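COMB10 (PDB 2BHV) serves as a VirB10-family core subunit of the Com type IV secretion system of Helicobacter pylori, probably acting in the periplasm during natural DNA uptake. Local coordinates at residues 44-49 and 70-75; 150-155 and 222-227. All blocks are in the same frame, centred on the assembly; numbering follows the deposited sequence.

Interaction 1. Residues 44-49 and 70-75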
loop_
_atom_site.group_PDB
_atom_site.type_symbol
_atom_site.label_atom_id
_atom_site.label_comp_id
_atom_site.label_asym_id
_atom_site.label_seq_id
_atom_site.Cartn_x
_atom_site.Cartn_y
_atom_site.Cartn_z
ATOM N N ALA A 44 -2.792 5.796 36.563
ATOM C CA ALA A 44 -2.367 5.718 35.170
ATOM C C ALA A 44 -2.319 4.260 34.675
ATOM O O ALA A 44 -1.877 3.352 35.392
ATOM C CB ALA A 44 -1.014 6.399 34.985
ATOM N N ASP A 45 -2.807 4.054 33.456
ATOM C CA ASP A 45 -2.824 2.743 32.816
ATOM C C ASP A 45 -3.645 1.674 33.548
ATOM O O ASP A 45 -3.401 0.469 33.375
ATOM C CB ASP A 45 -1.403 2.244 32.550
ATOM C CG ASP A 45 -0.530 3.300 31.910
ATOM O OD1 ASP A 45 -0.849 3.733 30.778
ATOM O OD2 ASP A 45 0.475 3.696 32.540
ATOM N N LYS A 46 -4.613 2.098 34.359
ATOM C CA LYS A 46 -5.684 1.188 34.718
ATOM C C LYS A 46 -6.360 0.858 33.397
ATOM O O LYS A 46 -6.419 1.702 32.496
ATOM C CB LYS A 46 -6.682 1.845 35.667
ATOM C CG LYS A 46 -7.056 0.985 36.883
ATOM C CD LYS A 46 -8.179 -0.012 36.593
ATOM C CE LYS A 46 -8.253 -1.095 37.668
ATOM N NZ LYS A 46 -8.434 -0.527 39.037
ATOM N N MET A 47 -6.835 -0.373 33.261
ATOM C CA MET A 47 -7.512 -0.767 32.049
ATOM C C MET A 47 -8.979 -0.809 32.363
ATOM O O MET A 47 -9.432 -1.724 33.043
ATOM C CB MET A 47 -7.040 -2.145 31.590
ATOM C CG MET A 47 -5.563 -2.279 31.351
ATOM S SD MET A 47 -5.079 -1.591 29.769
ATOM C CE MET A 47 -4.422 -0.022 30.281
ATOM N N ILE A 48 -9.720 0.192 31.896
ATOM C CA ILE A 48 -11.171 0.214 32.056
ATOM C C ILE A 48 -11.819 -0.490 30.864
ATOM O O ILE A 48 -11.885 0.062 29.769
ATOM C CB ILE A 48 -11.700 1.645 32.149
ATOM C CG1 ILE A 48 -11.025 2.398 33.283
ATOM C CG2 ILE A 48 -13.204 1.647 32.320
ATOM C CD1 ILE A 48 -11.085 3.883 33.118
ATOM N N PRO A 49 -12.294 -1.720 31.073
ATOM C CA PRO A 49 -12.869 -2.455 29.965
ATOM C C PRO A 49 -14.262 -1.931 29.603
ATOM O O PRO A 49 -15.092 -1.686 30.477
ATOM C CB PRO A 49 -12.941 -3.875 30.499
ATOM C CG PRO A 49 -13.089 -3.701 31.959
ATOM C CD PRO A 49 -12.345 -2.478 32.329
ATOM N N SER A 70 -17.231 -3.338 34.204
ATOM C CA SER A 70 -17.076 -3.727 35.609
ATOM C C SER A 70 -16.696 -2.534 36.465
ATOM O O SER A 70 -16.168 -1.544 35.952
ATOM C CB SER A 70 -16.011 -4.814 35.750
ATOM O OG SER A 70 -14.814 -4.435 35.100
ATOM N N ASP A 71 -16.959 -2.632 37.767
ATOM C CA ASP A 71 -16.633 -1.560 38.701
ATOM C C ASP A 71 -15.155 -1.192 38.655
ATOM O O ASP A 71 -14.290 -2.066 38.621
ATOM C CB ASP A 71 -16.995 -1.962 40.125
ATOM C CG ASP A 71 -18.481 -2.037 40.352
ATOM O OD1 ASP A 71 -19.233 -1.261 39.727
ATOM O OD2 ASP A 71 -18.897 -2.877 41.175
ATOM N N ILE A 72 -14.882 0.107 38.651
ATOM C CA ILE A 72 -13.518 0.596 38.700
ATOM C C ILE A 72 -13.246 1.207 40.076
ATOM O O ILE A 72 -13.844 2.204 40.451
ATOM C CB ILE A 72 -13.223 1.608 37.571
ATOM C CG1 ILE A 72 -13.755 1.089 36.232
ATOM C CG2 ILE A 72 -11.720 1.923 37.507
ATOM C CD1 ILE A 72 -13.191 -0.245 35.797
ATOM N N PHE A 73 -12.346 0.576 40.821
ATOM C CA PHE A 73 -12.055 0.968 42.186
ATOM C C PHE A 73 -10.921 1.966 42.222
ATOM O O PHE A 73 -10.036 1.926 41.379
ATOM C CB PHE A 73 -11.675 -0.261 43.017
ATOM C CG PHE A 73 -12.828 -1.161 43.331
ATOM C CD1 PHE A 73 -13.667 -0.882 44.410
ATOM C CD2 PHE A 73 -13.075 -2.293 42.559
ATOM C CE1 PHE A 73 -14.737 -1.715 44.716
ATOM C CE2 PHE A 73 -14.141 -3.131 42.847
ATOM C CZ PHE A 73 -14.980 -2.843 43.933
ATOM N N ALA A 74 -10.944 2.860 43.204
ATOM C CA ALA A 74 -9.827 3.775 43.429
ATOM C C ALA A 74 -8.594 3.006 43.886
ATOM O O ALA A 74 -8.703 2.005 44.590
ATOM C CB ALA A 74 -10.199 4.847 44.440
ATOM N N HIS A 75 -7.424 3.487 43.487
ATOM C CA HIS A 75 -6.150 2.807 43.754
ATOM C C HIS A 75 -6.006 2.289 45.183
ATOM O O HIS A 75 -5.379 1.250 45.416
ATOM C CB HIS A 75 -4.993 3.740 43.421
ATOM C CG HIS A 75 -3.646 3.182 43.753
ATOM N ND1 HIS A 75 -3.009 2.245 42.964
ATOM C CD2 HIS A 75 -2.807 3.438 44.786
ATOM C CE1 HIS A 75 -1.839 1.944 43.500
ATOM N NE2 HIS A 75 -1.691 2.654 44.608
#
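I48 and I72 form the tight part of this contact. Their side chains cross at about a right angle. The branch methyl I48 CG2 meets the chain end I72 CD1 at 4.0 Å. I72 CG1 is equally near to that methyl. Chi1 of -46° sets I72 CG1 anti to the carbonyl carbon, beside the backbone N. Chi2 of -59° places CD1, which meets I48 CG2. P49 adds its ring atom CD, 4.2 Å from I72 CD1. I72 gives the largest share of the buried area. Both isoleucines are buried in the fold.

The outer parts are looser. The K46 chain slides past I72 in the opposite direction and brings its CD to 4.1 Å from I72 CG2. Bends at chi2 and chi4 shape this path. The ammonium atom K46 NZ then lies 3.8 Å from the carbonyl F73 O, too far to count as a bond. The F73 ring leads away from K46, and F73 is exposed. At the other end, P49 CG rests 3.7 Å from S70 OG, an apolar carbon against a hydroxyl.

The two chain segments run nearly antiparallel, but they are not paired strands. I48 CA and I72 CA are 7.1 Å apart. P49 still shares a backbone bond with E69, and beyond this point the chains separate. I48 bonds by its backbone to I224 in the large sheet. I72 bonds to L81 and I82 in a small two-stranded hairpin. D71 OD1 takes a bond from K84 N at the open end of this hairpin.

No hydrogen bond or salt bridge crosses between the segments. The hairpin is therefore joined to this side of the sheet by apolar packing centred on I72, with the partly exposed K46 chain passing I72 on the looser side.

Interaction 2. Residues 150-155 and 222-227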
loop_
_atom_site.group_PDB
_atom_site.type_symbol
_atom_site.label_atom_id
_atom_site.label_comp_id
_atom_site.label_asym_id
_atom_site.label_seq_id
_atom_site.Cartn_x
_atom_site.Cartn_y
_atom_site.Cartn_z
ATOM N N LEU A 150 -4.040 13.483 24.255
ATOM C CA LEU A 150 -5.169 12.702 24.726
ATOM C C LEU A 150 -4.955 12.315 26.173
ATOM O O LEU A 150 -3.852 11.920 26.543
ATOM C CB LEU A 150 -5.339 11.439 23.882
ATOM C CG LEU A 150 -5.682 11.576 22.413
ATOM C CD1 LEU A 150 -5.604 10.214 21.775
ATOM C CD2 LEU A 150 -7.042 12.172 22.237
ATOM N N LEU A 151 -6.000 12.422 26.988
ATOM C CA LEU A 151 -5.870 12.120 28.405
ATOM C C LEU A 151 -6.175 10.661 28.685
ATOM O O LEU A 151 -5.802 10.144 29.731
ATOM C CB LEU A 151 -6.750 13.038 29.257
ATOM C CG LEU A 151 -6.450 14.544 29.234
ATOM C CD1 LEU A 151 -7.596 15.356 29.850
ATOM C CD2 LEU A 151 -5.144 14.857 29.932
ATOM N N LEU A 152 -6.851 10.004 27.737
ATOM C CA LEU A 152 -7.265 8.606 27.854
ATOM C C LEU A 152 -7.003 7.898 26.535
ATOM O O LEU A 152 -7.465 8.332 25.483
ATOM C CB LEU A 152 -8.752 8.506 28.146
ATOM C CG LEU A 152 -9.471 8.899 29.438
ATOM C CD1 LEU A 152 -9.075 8.032 30.620
ATOM C CD2 LEU A 152 -9.363 10.388 29.731
ATOM N N SER A 153 -6.261 6.807 26.588
ATOM C CA SER A 153 -5.979 6.028 25.406
ATOM C C SER A 153 -7.089 5.027 25.209
ATOM O O SER A 153 -7.794 4.687 26.160
ATOM C CB SER A 153 -4.661 5.301 25.567
ATOM O OG SER A 153 -3.597 6.226 25.651
ATOM N N THR A 154 -7.240 4.548 23.971
ATOM C CA THR A 154 -8.231 3.530 23.650
ATOM C C THR A 154 -7.546 2.336 23.059
ATOM O O THR A 154 -7.032 2.403 21.964
ATOM C CB THR A 154 -9.270 4.065 22.676
ATOM O OG1 THR A 154 -9.708 5.348 23.134
ATOM C CG2 THR A 154 -10.438 3.133 22.583
ATOM N N LEU A 155 -7.555 1.239 23.811
ATOM C CA LEU A 155 -6.835 0.009 23.463
ATOM C C LEU A 155 -7.784 -1.112 23.074
ATOM O O LEU A 155 -8.964 -1.068 23.422
ATOM C CB LEU A 155 -5.983 -0.426 24.647
ATOM C CG LEU A 155 -4.697 0.330 25.023
ATOM C CD1 LEU A 155 -4.557 1.730 24.441
ATOM C CD2 LEU A 155 -4.526 0.365 26.527
ATOM N N VAL A 222 -13.116 -2.922 24.153
ATOM C CA VAL A 222 -12.076 -1.914 24.248
ATOM C C VAL A 222 -11.550 -1.751 25.694
ATOM O O VAL A 222 -12.281 -2.004 26.642
ATOM C CB VAL A 222 -12.646 -0.596 23.675
ATOM C CG1 VAL A 222 -12.515 0.565 24.641
ATOM C CG2 VAL A 222 -12.053 -0.301 22.304
ATOM N N PHE A 223 -10.286 -1.363 25.854
ATOM C CA PHE A 223 -9.806 -0.857 27.139
ATOM C C PHE A 223 -9.636 0.643 27.039
ATOM O O PHE A 223 -8.939 1.133 26.150
ATOM C CB PHE A 223 -8.455 -1.467 27.537
ATOM C CG PHE A 223 -8.520 -2.908 27.868
ATOM C CD1 PHE A 223 -9.186 -3.341 28.996
ATOM C CD2 PHE A 223 -7.912 -3.842 27.057
ATOM C CE1 PHE A 223 -9.255 -4.678 29.302
ATOM C CE2 PHE A 223 -7.982 -5.190 27.364
ATOM C CZ PHE A 223 -8.658 -5.606 28.484
ATOM N N ILE A 224 -10.274 1.372 27.945
ATOM C CA ILE A 224 -10.005 2.789 28.087
ATOM C C ILE A 224 -8.974 2.969 29.200
ATOM O O ILE A 224 -9.179 2.500 30.316
ATOM C CB ILE A 224 -11.276 3.576 28.375
ATOM C CG1 ILE A 224 -12.241 3.451 27.196
ATOM C CG2 ILE A 224 -10.949 5.045 28.652
ATOM C CD1 ILE A 224 -13.626 4.011 27.430
ATOM N N SER A 225 -7.862 3.632 28.877
ATOM C CA SER A 225 -6.723 3.727 29.771
ATOM C C SER A 225 -6.281 5.173 30.018
ATOM O O SER A 225 -5.936 5.895 29.089
ATOM C CB SER A 225 -5.571 2.918 29.203
ATOM O OG SER A 225 -4.413 3.051 30.010
ATOM N N PRO A 226 -6.279 5.598 31.280
ATOM C CA PRO A 226 -5.817 6.933 31.607
ATOM C C PRO A 226 -4.329 7.069 31.359
ATOM O O PRO A 226 -3.552 6.178 31.709
ATOM C CB PRO A 226 -6.101 7.040 33.103
ATOM C CG PRO A 226 -7.065 5.960 33.395
ATOM C CD PRO A 226 -6.706 4.867 32.474
ATOM N N ASN A 227 -3.937 8.173 30.747
ATOM C CA ASN A 227 -2.534 8.457 30.528
ATOM C C ASN A 227 -1.918 9.186 31.708
ATOM O O ASN A 227 -0.721 9.467 31.724
ATOM C CB ASN A 227 -2.354 9.251 29.250
ATOM C CG ASN A 227 -2.626 8.428 28.023
ATOM O OD1 ASN A 227 -2.289 7.252 27.974
ATOM N ND2 ASN A 227 -3.242 9.041 27.019
#
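The carboxamide of N227 is gripped at its edge by L150 and S153. ND2 gives a hydrogen bond to L150 O at 3.0 Å, and that oxygen lies within 8° of the amide plane. ND2 stands above the carbonyl plane of L150. S153 OG donates to N227 OD1 at 2.9 Å, in the carbonyl plane and on a lone pair. Chi1 of -70° sets N227 CG anti to its own carbonyl carbon; chi2 of -38° turns the amide so that OD1 meets S153 OG and ND2 meets L150 O.

The other flat groups differ. L152 CD1 sits over one face of the P226 ring, 4.0 Å from P226 CG. The F223 ring leads away from strand 152-155. Of this side chain, CB is the atom that meets L155, 3.9 Å from L155 CB.

Backbone bonds join S153 with S225 and L155 with F223 in both directions, as in antiparallel hydrogen-bonded pairs. N227 N to L151 O, 2.9 Å, continues the pairing past the strand end. On the face of S153 and L155, L155 CD2 packs 3.8 Å from S225 CB. On the face of L152 and T154, T154 CG2 meets V222 CG2 at 3.8 Å. There W107 packs on L152 and I224 and takes part in a hydrogen bond with T154 OG1.

Strand 152-156 ends the large sheet within this chain. Paired amides thus fix the strand register. The N227 amide, just past the last strand pair, binds L150 O and the S153 hydroxyl, and the outer edge of the strand makes backbone bonds to the second subunit through T154.

Overall arrangement
Interactions 1 and 2 meet at the large mixed sheet, where strands 48-52 and 221-226 are neighbours. Probable hydrogen bonds I48 O to I224 N and D45 N to P226 O join them. Interaction 2 lies nearer the middle of the chain, has more buried residues and covers over twice the area. It is true strand pairing, with regular backbone bonds, and its edge faces the second subunit. Interaction 1 lies farther out, where the hairpin of strands 72-73 and 80-82 approaches the sheet, and no other chain of the assembly touches it. Its chemistry is apolar packing with a partly exposed lysine chain beside it, without bonds between its two segments.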